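Local coordinates for protein putative Zn-dependent exopeptidase (Bacteroides vulgatus ATCC 8482, PDB 3GUX) that probably acts as a zinc-dependent aminopeptidase of peptidase family M28, releasing residues from the amino ends of peptides, at residues Lys231-Leu236 with Lys240-Glu245; Gln34-Phe39 with Ser132-Leu137; Ala196-Leu201 with Met226-Lys231. One frame throughout, in Å; residues are numbered along the deposited sequence.

Contact 1 (Lys231-Leu236 with Lys240-Glu245)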
loop_
_atom_site.group_PDB
_atom_site.type_symbol
_atom_site.label_atom_id
_atom_site.label_comp_id
_atom_site.label_asym_id
_atom_site.label_seq_id
_atom_site.Cartn_x
_atom_site.Cartn_y
_atom_site.Cartn_z
ATOM N N LYS A 231 -0.249 13.935 -11.573
ATOM C CA LYS A 231 0.266 14.349 -12.878
ATOM C C LYS A 231 0.375 13.169 -13.812
ATOM O O LYS A 231 -0.102 13.218 -14.938
ATOM C CB LYS A 231 1.665 15.015 -12.752
ATOM C CG LYS A 231 2.265 15.574 -14.030
ATOM C CD LYS A 231 3.682 16.193 -13.786
ATOM C CE LYS A 231 4.361 16.539 -15.137
ATOM N NZ LYS A 231 5.801 16.811 -14.971
ATOM N N LYS A 232 0.989 12.093 -13.333
ATOM C CA LYS A 232 1.189 10.908 -14.166
ATOM C C LYS A 232 -0.124 10.265 -14.560
ATOM O O LYS A 232 -0.293 9.843 -15.700
ATOM C CB LYS A 232 2.088 9.890 -13.463
ATOM C CG LYS A 232 2.409 8.629 -14.314
ATOM C CD LYS A 232 3.192 8.903 -15.567
ATOM C CE LYS A 232 4.628 9.299 -15.309
ATOM N NZ LYS A 232 5.310 9.426 -16.639
ATOM N N ALA A 233 -1.054 10.217 -13.631
ATOM C CA ALA A 233 -2.354 9.630 -13.868
ATOM C C ALA A 233 -3.044 10.339 -15.043
ATOM O O ALA A 233 -3.581 9.692 -15.954
ATOM C CB ALA A 233 -3.181 9.710 -12.617
ATOM N N HIS A 234 -3.001 11.661 -15.021
ATOM C CA HIS A 234 -3.600 12.467 -16.106
ATOM C C HIS A 234 -2.929 12.239 -17.444
ATOM O O HIS A 234 -3.623 11.992 -18.419
ATOM C CB HIS A 234 -3.670 13.931 -15.733
ATOM C CG HIS A 234 -4.832 14.242 -14.846
ATOM N ND1 HIS A 234 -5.904 15.002 -15.262
ATOM C CD2 HIS A 234 -5.120 13.841 -13.584
ATOM C CE1 HIS A 234 -6.787 15.086 -14.282
ATOM N NE2 HIS A 234 -6.340 14.380 -13.255
ATOM N N GLU A 235 -1.602 12.255 -17.455
ATOM C CA GLU A 235 -0.819 11.964 -18.645
ATOM C C GLU A 235 -1.107 10.590 -19.263
ATOM O O GLU A 235 -1.056 10.438 -20.484
ATOM C CB GLU A 235 0.662 12.061 -18.296
ATOM C CG GLU A 235 1.114 13.478 -18.025
ATOM C CD GLU A 235 2.520 13.548 -17.484
ATOM O OE1 GLU A 235 3.028 12.534 -16.964
ATOM O OE2 GLU A 235 3.109 14.625 -17.572
ATOM N N LEU A 236 -1.410 9.607 -18.421
ATOM C CA LEU A 236 -1.728 8.234 -18.860
ATOM C C LEU A 236 -3.192 8.085 -19.277
ATOM O O LEU A 236 -3.560 7.058 -19.834
ATOM C CB LEU A 236 -1.459 7.205 -17.763
ATOM C CG LEU A 236 -0.041 6.962 -17.253
ATOM C CD1 LEU A 236 -0.099 6.099 -15.948
ATOM C CD2 LEU A 236 0.822 6.340 -18.373
ATOM N N LYS A 240 -9.880 10.930 -14.746
ATOM C CA LYS A 240 -11.216 10.670 -14.187
ATOM C C LYS A 240 -11.137 10.167 -12.763
ATOM O O LYS A 240 -11.989 10.476 -11.919
ATOM C CB LYS A 240 -11.925 9.581 -14.992
ATOM N N TYR A 241 -10.105 9.379 -12.506
ATOM C CA TYR A 241 -9.891 8.762 -11.215
ATOM C C TYR A 241 -9.094 9.627 -10.261
ATOM O O TYR A 241 -9.402 9.639 -9.093
ATOM C CB TYR A 241 -9.184 7.427 -11.387
ATOM C CG TYR A 241 -9.995 6.421 -12.151
ATOM C CD1 TYR A 241 -10.993 5.684 -11.506
ATOM C CD2 TYR A 241 -9.776 6.210 -13.500
ATOM C CE1 TYR A 241 -11.750 4.756 -12.176
ATOM C CE2 TYR A 241 -10.542 5.280 -14.202
ATOM C CZ TYR A 241 -11.514 4.544 -13.524
ATOM O OH TYR A 241 -12.269 3.605 -14.198
ATOM N N PHE A 242 -8.108 10.379 -10.774
ATOM C CA PHE A 242 -7.233 11.198 -9.933
ATOM C C PHE A 242 -7.593 12.670 -10.056
ATOM O O PHE A 242 -7.024 13.393 -10.888
ATOM C CB PHE A 242 -5.773 10.943 -10.300
ATOM C CG PHE A 242 -5.292 9.577 -9.909
ATOM C CD1 PHE A 242 -5.576 8.475 -10.689
ATOM C CD2 PHE A 242 -4.579 9.389 -8.733
ATOM C CE1 PHE A 242 -5.150 7.218 -10.303
ATOM C CE2 PHE A 242 -4.143 8.137 -8.351
ATOM C CZ PHE A 242 -4.432 7.051 -9.142
ATOM N N VAL A 243 -8.538 13.090 -9.211
ATOM C CA VAL A 243 -9.057 14.455 -9.188
ATOM C C VAL A 243 -8.080 15.378 -8.462
ATOM O O VAL A 243 -7.831 15.195 -7.250
ATOM C CB VAL A 243 -10.454 14.534 -8.509
ATOM C CG1 VAL A 243 -10.969 15.968 -8.504
ATOM C CG2 VAL A 243 -11.444 13.622 -9.214
ATOM N N LYS A 244 -7.543 16.374 -9.177
ATOM C CA LYS A 244 -6.573 17.289 -8.592
ATOM C C LYS A 244 -7.300 18.356 -7.812
ATOM O O LYS A 244 -7.303 19.526 -8.200
ATOM C CB LYS A 244 -5.717 17.943 -9.660
ATOM C CG LYS A 244 -4.929 17.009 -10.514
ATOM C CD LYS A 244 -4.090 17.803 -11.444
ATOM C CE LYS A 244 -3.272 16.944 -12.331
ATOM N NZ LYS A 244 -2.647 17.795 -13.387
ATOM N N GLU A 245 -7.931 17.965 -6.720
ATOM C CA GLU A 245 -8.677 18.877 -5.861
ATOM C C GLU A 245 -8.510 18.382 -4.447
ATOM O O GLU A 245 -8.370 17.176 -4.233
ATOM C CB GLU A 245 -10.168 18.913 -6.228
ATOM C CG GLU A 245 -10.465 19.396 -7.677
ATOM C CD GLU A 245 -11.947 19.403 -8.048
ATOM O OE1 GLU A 245 -12.804 19.247 -7.150
ATOM O OE2 GLU A 245 -12.247 19.559 -9.256
#
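H234 and F242 join helix 223-236 to the short strand 242-244 by a hydrogen bond. The H234 imidazole donates through NE2 to the backbone oxygen F242 O, at 2.7 Å and with an N-H...O angle of 150°. F242 O lies in the plane of the imidazole, at its edge, while NE2 is somewhat tilted from the carbonyl plane. With CG turned opposite the carbonyl carbon (chi1 -80°), the ring leaves the side of the helix and bridges to the strand. The bond ties the strand's main chain to the helix and holds the imidazole in its rotation.

A CH-pi contact uses a face of the same ring. The extended K244 side chain runs past it, and its CE sits 4.0 Å from the H234 ring centroid, 17° off the ring normal.

The third contribution is apolar. A233 CB presses on F242 CD1 at 3.3 Å, approaching the phenyl ring at a slant. F242 is also met edge-to-face by W230, about one turn before A233 on the helix, and touches F212, so this part is buried while K244 and H234 lie exposed.

Main-chain bonds of Y241 with F212 and of E245 with Y214 set strand 212-214 beside 242-244. The order strand 212-214, helix, weakly bonded strand 242-244 is consistent with a small beta-alpha-beta unit.

Contact 2 (Gln34-Phe39 with Ser132-Leu137)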
loop_
_atom_site.group_PDB
_atom_site.type_symbol
_atom_site.label_atom_id
_atom_site.label_comp_id
_atom_site.label_asym_id
_atom_site.label_seq_id
_atom_site.Cartn_x
_atom_site.Cartn_y
_atom_site.Cartn_z
ATOM N N GLN A 34 -9.876 -11.284 -4.873
ATOM C CA GLN A 34 -10.849 -12.344 -4.667
ATOM C C GLN A 34 -10.307 -13.450 -3.724
ATOM O O GLN A 34 -11.038 -13.951 -2.881
ATOM C CB GLN A 34 -11.283 -12.902 -6.020
ATOM C CG GLN A 34 -12.314 -14.029 -5.920
ATOM C CD GLN A 34 -13.626 -13.543 -5.377
ATOM O OE1 GLN A 34 -14.322 -12.778 -6.040
ATOM N NE2 GLN A 34 -13.966 -13.957 -4.152
ATOM N N VAL A 35 -9.029 -13.813 -3.857
ATOM C CA VAL A 35 -8.436 -14.845 -2.976
ATOM C C VAL A 35 -8.403 -14.387 -1.516
ATOM O O VAL A 35 -8.577 -15.191 -0.612
ATOM C CB VAL A 35 -7.004 -15.243 -3.439
ATOM C CG1 VAL A 35 -6.333 -16.115 -2.401
ATOM C CG2 VAL A 35 -7.054 -15.934 -4.821
ATOM N N GLN A 36 -8.193 -13.090 -1.285
ATOM C CA GLN A 36 -8.207 -12.580 0.080
ATOM C C GLN A 36 -9.615 -12.618 0.625
ATOM O O GLN A 36 -9.837 -13.063 1.752
ATOM C CB GLN A 36 -7.700 -11.138 0.166
ATOM C CG GLN A 36 -6.224 -10.971 -0.188
ATOM C CD GLN A 36 -5.882 -9.504 -0.344
ATOM O OE1 GLN A 36 -5.713 -8.800 0.649
ATOM N NE2 GLN A 36 -5.844 -9.026 -1.583
ATOM N N ALA A 37 -10.551 -12.175 -0.208
ATOM C CA ALA A 37 -11.944 -12.143 0.158
ATOM C C ALA A 37 -12.460 -13.541 0.474
ATOM O O ALA A 37 -13.287 -13.676 1.345
ATOM C CB ALA A 37 -12.760 -11.509 -0.950
ATOM N N ASP A 38 -11.942 -14.567 -0.187
ATOM C CA ASP A 38 -12.417 -15.939 0.035
ATOM C C ASP A 38 -12.043 -16.504 1.381
ATOM O O ASP A 38 -12.656 -17.505 1.792
ATOM C CB ASP A 38 -11.935 -16.894 -1.076
ATOM C CG ASP A 38 -12.703 -16.700 -2.396
ATOM O OD1 ASP A 38 -13.748 -16.015 -2.406
ATOM O OD2 ASP A 38 -12.271 -17.257 -3.419
ATOM N N PHE A 39 -11.099 -15.883 2.099
ATOM C CA PHE A 39 -10.791 -16.356 3.447
ATOM C C PHE A 39 -11.863 -15.947 4.416
ATOM O O PHE A 39 -11.868 -16.442 5.530
ATOM C CB PHE A 39 -9.470 -15.815 3.973
ATOM C CG PHE A 39 -8.292 -16.334 3.255
ATOM C CD1 PHE A 39 -7.900 -17.642 3.415
ATOM C CD2 PHE A 39 -7.556 -15.519 2.449
ATOM C CE1 PHE A 39 -6.810 -18.118 2.750
ATOM C CE2 PHE A 39 -6.455 -16.006 1.773
ATOM C CZ PHE A 39 -6.086 -17.305 1.939
ATOM N N SER A 132 -8.175 -4.423 -1.554
ATOM C CA SER A 132 -7.929 -3.759 -2.841
ATOM C C SER A 132 -6.540 -3.208 -2.930
ATOM O O SER A 132 -5.868 -3.413 -3.938
ATOM C CB SER A 132 -9.007 -2.685 -3.158
ATOM O OG SER A 132 -8.907 -1.543 -2.325
ATOM N N GLY A 133 -6.084 -2.509 -1.886
ATOM C CA GLY A 133 -4.737 -1.964 -1.881
ATOM C C GLY A 133 -3.716 -3.091 -1.923
ATOM O O GLY A 133 -2.761 -3.024 -2.692
ATOM N N VAL A 134 -3.940 -4.130 -1.121
ATOM C CA VAL A 134 -3.032 -5.271 -1.082
ATOM C C VAL A 134 -2.969 -5.968 -2.460
ATOM O O VAL A 134 -1.892 -6.338 -2.937
ATOM C CB VAL A 134 -3.419 -6.305 0.005
ATOM C CG1 VAL A 134 -2.587 -7.589 -0.157
ATOM C CG2 VAL A 134 -3.256 -5.720 1.411
ATOM N N GLY A 135 -4.135 -6.188 -3.063
ATOM C CA GLY A 135 -4.200 -6.808 -4.365
ATOM C C GLY A 135 -3.440 -6.086 -5.463
ATOM O O GLY A 135 -2.743 -6.710 -6.259
ATOM N N VAL A 136 -3.574 -4.767 -5.503
ATOM C CA VAL A 136 -2.841 -3.968 -6.461
ATOM C C VAL A 136 -1.332 -4.099 -6.212
ATOM O O VAL A 136 -0.545 -4.234 -7.141
ATOM C CB VAL A 136 -3.230 -2.505 -6.344
ATOM C CG1 VAL A 136 -2.270 -1.651 -7.137
ATOM C CG2 VAL A 136 -4.626 -2.285 -6.798
ATOM N N LEU A 137 -0.913 -4.074 -4.955
ATOM C CA LEU A 137 0.509 -4.189 -4.633
ATOM C C LEU A 137 1.117 -5.560 -4.966
ATOM O O LEU A 137 2.299 -5.638 -5.350
ATOM C CB LEU A 137 0.755 -3.788 -3.167
ATOM C CG LEU A 137 0.544 -2.289 -2.871
ATOM C CD1 LEU A 137 0.878 -1.938 -1.414
ATOM C CD2 LEU A 137 1.354 -1.399 -3.833
#
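The flat amide of Q36 is the group that touches helix 131-146. V134 CG1 stands off one side of the amide plane, beyond its outer end, 3.4 Å from Q36 OE1; V134 CB is just as near to that oxygen. G135 N approaches the other corner, 3.6 Å from Q36 NE2 and closer to the amide plane than the valine methyl. These are van der Waals contacts. The polar grip comes from beside the two segments: NE2 donates to the carbonyls of Y32, one turn earlier on its own helix, and of A131, at the start of the facing helix. Two bonds on one nitrogen tie the helices together and fix which corner of the amide is N and which is O.

Q36 CG points opposite the carbonyl carbon (chi1 -66°), and the chain beyond it is extended, so the amide spans a gap of 8.3 Å between Q36 CA and G135 CA. G135 has no side chain, and the amide comes close to its backbone. A leucine in place of Q36 would probably leave the A131 carbonyl without this donor and the link between the helices without its polar part.

V134 also touches L56 of helix 47-62 and, on the sheet, A103 and F157. Helix 131-146 is thus sandwiched between the central sheet and outer helices, the layering of the phosphorylase/hydrolase-like alpha/beta fold.

Contact 3 (Ala196-Leu201 with Met226-Lys231)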
loop_
_atom_site.group_PDB
_atom_site.type_symbol
_atom_site.label_atom_id
_atom_site.label_comp_id
_atom_site.label_asym_id
_atom_site.label_seq_id
_atom_site.Cartn_x
_atom_site.Cartn_y
_atom_site.Cartn_z
ATOM N N ALA A 196 13.068 5.794 2.900
ATOM C CA ALA A 196 12.590 5.726 1.525
ATOM C C ALA A 196 12.422 7.172 1.071
ATOM O O ALA A 196 12.183 8.052 1.892
ATOM C CB ALA A 196 11.293 4.973 1.442
ATOM N N ARG A 197 12.583 7.425 -0.222
ATOM C CA ARG A 197 12.436 8.768 -0.787
ATOM C C ARG A 197 11.051 9.299 -0.429
ATOM O O ARG A 197 10.903 10.428 0.025
ATOM C CB ARG A 197 12.668 8.719 -2.300
ATOM C CG ARG A 197 12.558 10.035 -3.037
ATOM C CD ARG A 197 12.877 9.849 -4.513
ATOM N NE ARG A 197 14.298 9.531 -4.701
ATOM C CZ ARG A 197 14.892 9.240 -5.865
ATOM N NH1 ARG A 197 14.201 9.200 -7.006
ATOM N NH2 ARG A 197 16.203 8.979 -5.885
ATOM N N TYR A 198 10.041 8.475 -0.648
ATOM C CA TYR A 198 8.684 8.794 -0.237
ATOM C C TYR A 198 7.947 7.493 -0.255
ATOM O O TYR A 198 8.514 6.479 -0.655
ATOM C CB TYR A 198 8.029 9.825 -1.152
ATOM C CG TYR A 198 7.911 9.398 -2.603
ATOM C CD1 TYR A 198 6.808 8.687 -3.061
ATOM C CD2 TYR A 198 8.897 9.732 -3.516
ATOM C CE1 TYR A 198 6.714 8.312 -4.404
ATOM C CE2 TYR A 198 8.817 9.367 -4.849
ATOM C CZ TYR A 198 7.734 8.659 -5.280
ATOM O OH TYR A 198 7.681 8.316 -6.590
ATOM N N GLY A 199 6.706 7.524 0.216
ATOM C CA GLY A 199 5.840 6.355 0.267
ATOM C C GLY A 199 4.500 6.578 -0.401
ATOM O O GLY A 199 4.051 7.710 -0.507
ATOM N N ILE A 200 3.894 5.498 -0.905
ATOM C CA ILE A 200 2.557 5.555 -1.483
ATOM C C ILE A 200 1.710 4.529 -0.741
ATOM O O ILE A 200 2.056 3.365 -0.721
ATOM C CB ILE A 200 2.488 5.244 -2.989
ATOM C CG1 ILE A 200 3.413 6.156 -3.793
ATOM C CG2 ILE A 200 1.051 5.390 -3.478
ATOM C CD1 ILE A 200 3.397 5.899 -5.298
ATOM N N LEU A 201 0.638 4.985 -0.105
ATOM C CA LEU A 201 -0.300 4.130 0.558
ATOM C C LEU A 201 -1.513 3.972 -0.336
ATOM O O LEU A 201 -2.057 4.977 -0.817
ATOM C CB LEU A 201 -0.713 4.719 1.914
ATOM C CG LEU A 201 -1.833 4.016 2.689
ATOM C CD1 LEU A 201 -1.476 2.577 3.121
ATOM C CD2 LEU A 201 -2.231 4.874 3.913
HETATM N N MSE A 226 2.636 13.866 -4.101
HETATM C CA MSE A 226 1.241 13.660 -4.486
HETATM C C MSE A 226 0.936 14.259 -5.871
HETATM O O MSE A 226 0.372 13.588 -6.760
HETATM C CB MSE A 226 0.373 14.293 -3.423
HETATM C CG MSE A 226 -1.097 14.113 -3.551
HETATM SE SE MSE A 226 -1.919 15.304 -2.290
HETATM C CE MSE A 226 -1.311 17.046 -2.998
ATOM N N LYS A 227 1.344 15.522 -6.079
ATOM C CA LYS A 227 1.107 16.206 -7.345
ATOM C C LYS A 227 1.741 15.446 -8.514
ATOM O O LYS A 227 1.198 15.455 -9.630
ATOM C CB LYS A 227 1.617 17.668 -7.273
ATOM N N LYS A 228 2.885 14.803 -8.245
ATOM C CA LYS A 228 3.617 14.007 -9.232
ATOM C C LYS A 228 2.800 12.814 -9.689
ATOM O O LYS A 228 2.712 12.510 -10.878
ATOM C CB LYS A 228 4.923 13.516 -8.606
ATOM C CG LYS A 228 5.872 12.789 -9.542
ATOM C CD LYS A 228 6.916 11.973 -8.783
ATOM C CE LYS A 228 7.787 12.817 -7.879
ATOM N NZ LYS A 228 8.865 12.000 -7.268
ATOM N N ILE A 229 2.241 12.109 -8.714
ATOM C CA ILE A 229 1.424 10.944 -8.933
ATOM C C ILE A 229 0.141 11.317 -9.705
ATOM O O ILE A 229 -0.227 10.652 -10.678
ATOM C CB ILE A 229 1.101 10.247 -7.563
ATOM C CG1 ILE A 229 2.388 9.654 -6.951
ATOM C CG2 ILE A 229 0.034 9.186 -7.737
ATOM C CD1 ILE A 229 2.306 9.286 -5.398
ATOM N N TRP A 230 -0.511 12.405 -9.301
ATOM C CA TRP A 230 -1.735 12.843 -9.978
ATOM C C TRP A 230 -1.423 13.320 -11.395
ATOM O O TRP A 230 -2.223 13.102 -12.296
ATOM C CB TRP A 230 -2.469 13.923 -9.186
ATOM C CG TRP A 230 -3.518 13.431 -8.218
ATOM C CD1 TRP A 230 -4.840 13.791 -8.201
ATOM C CD2 TRP A 230 -3.350 12.508 -7.122
ATOM N NE1 TRP A 230 -5.490 13.178 -7.167
ATOM C CE2 TRP A 230 -4.603 12.379 -6.494
ATOM C CE3 TRP A 230 -2.267 11.772 -6.623
ATOM C CZ2 TRP A 230 -4.812 11.529 -5.405
ATOM C CZ3 TRP A 230 -2.469 10.950 -5.531
ATOM C CH2 TRP A 230 -3.729 10.842 -4.933
ATOM N N LYS A 231 -0.249 13.935 -11.573
ATOM C CA LYS A 231 0.266 14.349 -12.878
ATOM C C LYS A 231 0.375 13.169 -13.812
ATOM O O LYS A 231 -0.102 13.218 -14.938
ATOM C CB LYS A 231 1.665 15.015 -12.752
ATOM C CG LYS A 231 2.265 15.574 -14.030
ATOM C CD LYS A 231 3.682 16.193 -13.786
ATOM C CE LYS A 231 4.361 16.539 -15.137
ATOM N NZ LYS A 231 5.801 16.811 -14.971
#
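K228 reaches to the phenol end of Y198 where helix 223-236 lies on strand 198-203, a helix-on-sheet layer of the phosphorylase/hydrolase-like alpha/beta fold of the zinc exopeptidases. From CB the K228 chain sets out with CG opposite the backbone N (chi1 -174°), stays nearly straight through CD and then bends at chi3 (-60°). That bend brings NZ to the phenol: 3.6 Å from Y198 CE2 and 3.9 Å from Y198 OH. The amine comes at a slant to the ring, and its main polar partner lies elsewhere.

That partner is E313, near the C-terminus, whose OE2 takes a salt bridge from K228 NZ and a hydrogen bond from Y198 OH. R197 NH1 pairs with the other carboxylate oxygen, so the two cations gather round one anion, which probably offsets their charge. The tail of the chain is thus held against both strand and helix.

I200 CG1 lies at the edge of the Y198 ring, in the plane. Further along the strand the contact between the two segments becomes apolar and buried. T305 and V309 of helix 296-311 also lie against I229, and I268 of the neighbouring strand against I200. Here the isoleucines meet tip to tip: I229 CD1 is 3.6 Å from I200 CD1 and 3.7 Å from I200 CG1.

How the contacts relate
Contacts 1 and 3 use successive turns of helix 223-236, sharing K231, and their centres lie 12 Å apart. Contact 3 turns the helix to the central sheet and is buried, apolar at one end and tied into a charged cluster at the other. Contact 1, 18 Å from the chain centre, is partly exposed and joins the helix's last turns to a small peripheral strand by a histidine-to-backbone bond. W230 connects the two, its NE1 3.1 Å from V243 O. Contact 2 lies on the opposite side of the chain centre from contact 3, about 22 Å away between centres; it pairs two helices through a buried amide and touches neither of the others.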